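Local coordinates for protein lipoxygenase (Cyanothece sp., PDB 5EK8) that is a non-heme iron lipoxygenase with a PLAT domain that probably inserts molecular oxygen into polyunsaturated fatty acids, forming 9R-hydroperoxides, at residues Q341-F352 / Y586-G597. Numbering follows the deposited sequence.
Sequences QAKRIFRTAALF and YNSLALRNGSFG
The Arg-347 guanidinium lies nearly parallel to the Tyr-586 ring, their planes 11° apart, with Tyr-586 CE1 over one guanidinium face, and illustrates how one side chain can serve two kinds of contact. Its CD sits over the ring face, 3.6 Å from the Tyr-586 centroid, in a CH-pi contact, while NE gives a hydrogen bond of 2.8 Å to Tyr-586 O. The bend at chi3 (-63°) folds the guanidinium back against its own helix, so that its other face meets Arg-344 CA. Midway along the helix, Thr-348 CG2 touches Leu-591 CG and Asn-587 OD1, while OG1 donates to Ile-345 O, which already accepts from Ala-349 N; Thr-348 CA makes a CA-H...O contact with Ser-588 O. Leu-591 inserts a forked end between neighbours: CD1 meets Ile-345 CG1, and CD2 lies over a face of the Arg-344 guanidinium. Ile-345 CD1 then reaches over the face of Phe-596, 4.1 Å from the ring centroid, whereas Gln-341 OE1 comes in at the ring edge. A water donates to both Gln-341 O and Ser-595 O, and Ser-595 OG bonds His-291 of strand 291-300. Toward the iron-bearing part of helix 337-377, which supplies the ligands His-359 and His-364, Leu-351 CD2 meets Leu-589 CD2 at 3.7 Å. Between helix and loop the contact is thus largely apolar, with one direct hydrogen bond near Tyr-586 and a water bridge at Ser-595, while further polar ties of the loop go to Asp-289 and Gln-614.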
loop_
_atom_site.group_PDB
_atom_site.type_symbol
_atom_site.label_atom_id
_atom_site.label_comp_id
_atom_site.label_asym_id
_atom_site.label_seq_id
_atom_site.Cartn_x
_atom_site.Cartn_y
_atom_site.Cartn_z
ATOM N N GLN A 341 12.252 -4.123 30.583
ATOM C CA GLN A 341 12.879 -4.840 29.476
ATOM C C GLN A 341 11.875 -5.750 28.760
ATOM O O GLN A 341 11.901 -5.873 27.530
ATOM C CB GLN A 341 14.080 -5.643 29.985
ATOM C CG GLN A 341 15.260 -4.763 30.390
ATOM C CD GLN A 341 16.168 -5.417 31.418
ATOM O OE1 GLN A 341 16.010 -6.591 31.753
ATOM N NE2 GLN A 341 17.122 -4.651 31.931
ATOM N N ALA A 342 10.986 -6.373 29.532
ATOM C CA ALA A 342 9.894 -7.149 28.951
ATOM C C ALA A 342 9.015 -6.259 28.072
ATOM O O ALA A 342 8.655 -6.637 26.949
ATOM C CB ALA A 342 9.061 -7.809 30.041
ATOM N N LYS A 343 8.680 -5.074 28.578
ATOM C CA LYS A 343 7.840 -4.144 27.826
ATOM C C LYS A 343 8.510 -3.722 26.519
ATOM O O LYS A 343 7.854 -3.599 25.478
ATOM C CB LYS A 343 7.502 -2.914 28.672
ATOM C CG LYS A 343 6.309 -3.109 29.591
ATOM C CD LYS A 343 5.983 -1.840 30.362
ATOM C CE LYS A 343 7.125 -1.444 31.286
ATOM N NZ LYS A 343 6.736 -0.356 32.229
ATOM N N ARG A 344 9.821 -3.512 26.570
ATOM C CA ARG A 344 10.548 -3.162 25.353
ATOM C C ARG A 344 10.530 -4.314 24.336
ATOM O O ARG A 344 10.311 -4.096 23.134
ATOM C CB ARG A 344 11.987 -2.769 25.682
ATOM C CG ARG A 344 12.797 -2.333 24.471
ATOM C CD ARG A 344 14.200 -1.964 24.885
ATOM N NE ARG A 344 15.091 -1.760 23.749
ATOM C CZ ARG A 344 16.416 -1.802 23.842
ATOM N NH1 ARG A 344 16.987 -2.051 25.014
ATOM N NH2 ARG A 344 17.169 -1.602 22.768
ATOM N N ILE A 345 10.764 -5.534 24.822
ATOM C CA ILE A 345 10.742 -6.719 23.962
ATOM C C ILE A 345 9.387 -6.870 23.261
ATOM O O ILE A 345 9.319 -7.069 22.036
ATOM C CB ILE A 345 11.054 -8.002 24.756
ATOM C CG1 ILE A 345 12.524 -8.016 25.178
ATOM C CG2 ILE A 345 10.757 -9.230 23.913
ATOM C CD1 ILE A 345 12.958 -9.295 25.849
ATOM N N PHE A 346 8.313 -6.758 24.041
ATOM C CA PHE A 346 6.974 -6.743 23.470
ATOM C C PHE A 346 6.859 -5.675 22.398
ATOM O O PHE A 346 6.341 -5.940 21.313
ATOM C CB PHE A 346 5.912 -6.500 24.539
ATOM C CG PHE A 346 4.509 -6.532 24.002
ATOM C CD1 PHE A 346 3.819 -7.729 23.909
ATOM C CD2 PHE A 346 3.883 -5.373 23.576
ATOM C CE1 PHE A 346 2.530 -7.768 23.407
ATOM C CE2 PHE A 346 2.596 -5.406 23.074
ATOM C CZ PHE A 346 1.917 -6.604 22.993
ATOM N N ARG A 347 7.335 -4.468 22.708
ATOM C CA ARG A 347 7.271 -3.358 21.757
ATOM C C ARG A 347 7.924 -3.700 20.422
ATOM O O ARG A 347 7.409 -3.349 19.360
ATOM C CB ARG A 347 7.934 -2.109 22.336
ATOM C CG ARG A 347 7.012 -1.242 23.156
ATOM C CD ARG A 347 7.606 0.141 23.323
ATOM N NE ARG A 347 8.865 0.134 24.067
ATOM C CZ ARG A 347 8.945 0.161 25.394
ATOM N NH1 ARG A 347 7.838 0.194 26.126
ATOM N NH2 ARG A 347 10.130 0.151 25.989
ATOM N N THR A 348 9.059 -4.386 20.482
ATOM C CA THR A 348 9.796 -4.725 19.271
ATOM C C THR A 348 9.073 -5.805 18.471
ATOM O O THR A 348 9.002 -5.737 17.234
ATOM C CB THR A 348 11.217 -5.202 19.592
ATOM O OG1 THR A 348 11.152 -6.311 20.497
ATOM C CG2 THR A 348 12.023 -4.080 20.225
ATOM N N ALA A 349 8.540 -6.803 19.168
ATOM C CA ALA A 349 7.751 -7.823 18.477
ATOM C C ALA A 349 6.548 -7.169 17.798
ATOM O O ALA A 349 6.184 -7.516 16.669
ATOM C CB ALA A 349 7.305 -8.913 19.439
ATOM N N ALA A 350 5.959 -6.192 18.481
ATOM C CA ALA A 350 4.788 -5.492 17.973
ATOM C C ALA A 350 5.147 -4.592 16.802
ATOM O O ALA A 350 4.317 -4.341 15.930
ATOM C CB ALA A 350 4.131 -4.686 19.079
ATOM N N LEU A 351 6.384 -4.108 16.776
ATOM C CA LEU A 351 6.806 -3.207 15.712
ATOM C C LEU A 351 7.117 -3.998 14.450
ATOM O O LEU A 351 6.712 -3.614 13.351
ATOM C CB LEU A 351 8.025 -2.377 16.125
ATOM C CG LEU A 351 8.395 -1.269 15.132
ATOM C CD1 LEU A 351 7.493 -0.076 15.326
ATOM C CD2 LEU A 351 9.852 -0.858 15.260
ATOM N N PHE A 352 7.841 -5.104 14.602
ATOM C CA PHE A 352 8.124 -5.950 13.449
ATOM C C PHE A 352 6.834 -6.547 12.885
ATOM O O PHE A 352 6.620 -6.532 11.666
ATOM C CB PHE A 352 9.108 -7.064 13.799
ATOM C CG PHE A 352 9.330 -8.036 12.673
ATOM C CD1 PHE A 352 9.951 -7.624 11.502
ATOM C CD2 PHE A 352 8.905 -9.351 12.777
ATOM C CE1 PHE A 352 10.152 -8.508 10.459
ATOM C CE2 PHE A 352 9.103 -10.242 11.737
ATOM C CZ PHE A 352 9.730 -9.818 10.575
ATOM N N TYR A 586 13.907 3.029 22.662
ATOM C CA TYR A 586 12.525 2.723 23.001
ATOM C C TYR A 586 11.962 1.587 22.152
ATOM O O TYR A 586 11.110 0.817 22.606
ATOM C CB TYR A 586 11.673 3.982 22.838
ATOM C CG TYR A 586 10.189 3.768 22.999
ATOM C CD1 TYR A 586 9.626 3.562 24.251
ATOM C CD2 TYR A 586 9.345 3.785 21.896
ATOM C CE1 TYR A 586 8.261 3.369 24.398
ATOM C CE2 TYR A 586 7.982 3.599 22.033
ATOM C CZ TYR A 586 7.443 3.395 23.285
ATOM O OH TYR A 586 6.085 3.200 23.419
ATOM N N ASN A 587 12.453 1.480 20.924
ATOM C CA ASN A 587 11.922 0.493 20.002
ATOM C C ASN A 587 12.833 0.187 18.820
ATOM O O ASN A 587 13.640 1.015 18.410
ATOM C CB ASN A 587 10.563 0.954 19.484
ATOM C CG ASN A 587 9.569 -0.183 19.384
ATOM O OD1 ASN A 587 9.951 -1.351 19.430
ATOM N ND2 ASN A 587 8.287 0.150 19.249
ATOM N N SER A 588 12.698 -1.026 18.294
ATOM C CA SER A 588 13.398 -1.435 17.083
ATOM C C SER A 588 12.683 -2.633 16.458
ATOM O O SER A 588 11.716 -3.154 17.020
ATOM C CB SER A 588 14.858 -1.771 17.382
ATOM O OG SER A 588 14.956 -2.690 18.452
ATOM N N LEU A 589 13.151 -3.066 15.293
ATOM C CA LEU A 589 12.527 -4.193 14.612
ATOM C C LEU A 589 13.036 -5.517 15.165
ATOM O O LEU A 589 12.502 -6.579 14.836
ATOM C CB LEU A 589 12.774 -4.111 13.105
ATOM C CG LEU A 589 12.071 -2.947 12.403
ATOM C CD1 LEU A 589 12.546 -2.805 10.962
ATOM C CD2 LEU A 589 10.568 -3.138 12.445
ATOM N N ALA A 590 14.053 -5.444 16.022
ATOM C CA ALA A 590 14.628 -6.627 16.656
ATOM C C ALA A 590 15.609 -6.260 17.764
ATOM O O ALA A 590 16.010 -5.104 17.893
ATOM C CB ALA A 590 15.321 -7.503 15.617
ATOM N N LEU A 591 15.992 -7.257 18.558
ATOM C CA LEU A 591 17.022 -7.089 19.580
ATOM C C LEU A 591 18.077 -8.187 19.442
ATOM O O LEU A 591 17.890 -9.146 18.690
ATOM C CB LEU A 591 16.405 -7.108 20.980
ATOM C CG LEU A 591 15.382 -6.013 21.311
ATOM C CD1 LEU A 591 14.886 -6.148 22.742
ATOM C CD2 LEU A 591 15.961 -4.629 21.085
ATOM N N ARG A 592 19.184 -8.052 20.167
ATOM C CA ARG A 592 20.304 -8.976 20.011
ATOM C C ARG A 592 20.876 -9.460 21.342
ATOM O O ARG A 592 20.582 -8.904 22.398
ATOM C CB ARG A 592 21.421 -8.319 19.189
ATOM C CG ARG A 592 20.979 -7.822 17.822
ATOM C CD ARG A 592 22.142 -7.343 16.957
ATOM N NE ARG A 592 22.775 -6.128 17.459
ATOM C CZ ARG A 592 24.012 -6.084 17.945
ATOM N NH1 ARG A 592 24.743 -7.191 17.987
ATOM N NH2 ARG A 592 24.524 -4.938 18.380
ATOM N N ASN A 593 21.686 -10.514 21.263
ATOM C CA ASN A 593 22.510 -11.002 22.370
ATOM C C ASN A 593 21.794 -11.216 23.702
ATOM O O ASN A 593 22.367 -10.987 24.764
ATOM C CB ASN A 593 23.681 -10.048 22.582
ATOM C CG ASN A 593 24.594 -9.974 21.376
ATOM O OD1 ASN A 593 24.916 -8.890 20.890
ATOM N ND2 ASN A 593 25.013 -11.133 20.881
ATOM N N GLY A 594 20.549 -11.677 23.641
ATOM C CA GLY A 594 19.794 -11.989 24.842
ATOM C C GLY A 594 18.623 -11.053 25.042
ATOM O O GLY A 594 17.685 -11.373 25.773
ATOM N N SER A 595 18.704 -9.883 24.410
ATOM C CA SER A 595 17.647 -8.871 24.441
ATOM C C SER A 595 17.366 -8.318 25.835
ATOM O O SER A 595 16.504 -7.456 25.999
ATOM C CB SER A 595 16.348 -9.436 23.859
ATOM O OG SER A 595 16.537 -9.918 22.543
ATOM N N PHE A 596 18.085 -8.810 26.836
ATOM C CA PHE A 596 17.870 -8.366 28.207
ATOM C C PHE A 596 19.026 -7.516 28.714
ATOM O O PHE A 596 20.174 -7.958 28.743
ATOM C CB PHE A 596 17.657 -9.560 29.136
ATOM C CG PHE A 596 16.241 -10.054 29.171
ATOM C CD1 PHE A 596 15.297 -9.422 29.961
ATOM C CD2 PHE A 596 15.857 -11.160 28.427
ATOM C CE1 PHE A 596 13.990 -9.873 30.004
ATOM C CE2 PHE A 596 14.550 -11.622 28.466
ATOM C CZ PHE A 596 13.615 -10.976 29.255
ATOM N N GLY A 597 18.707 -6.291 29.113
ATOM C CA GLY A 597 19.694 -5.359 29.623
ATOM C C GLY A 597 19.104 -3.966 29.609
ATOM O O GLY A 597 17.983 -3.775 29.137
HETATM O O HOH W 1 14.650 -5.396 26.653
#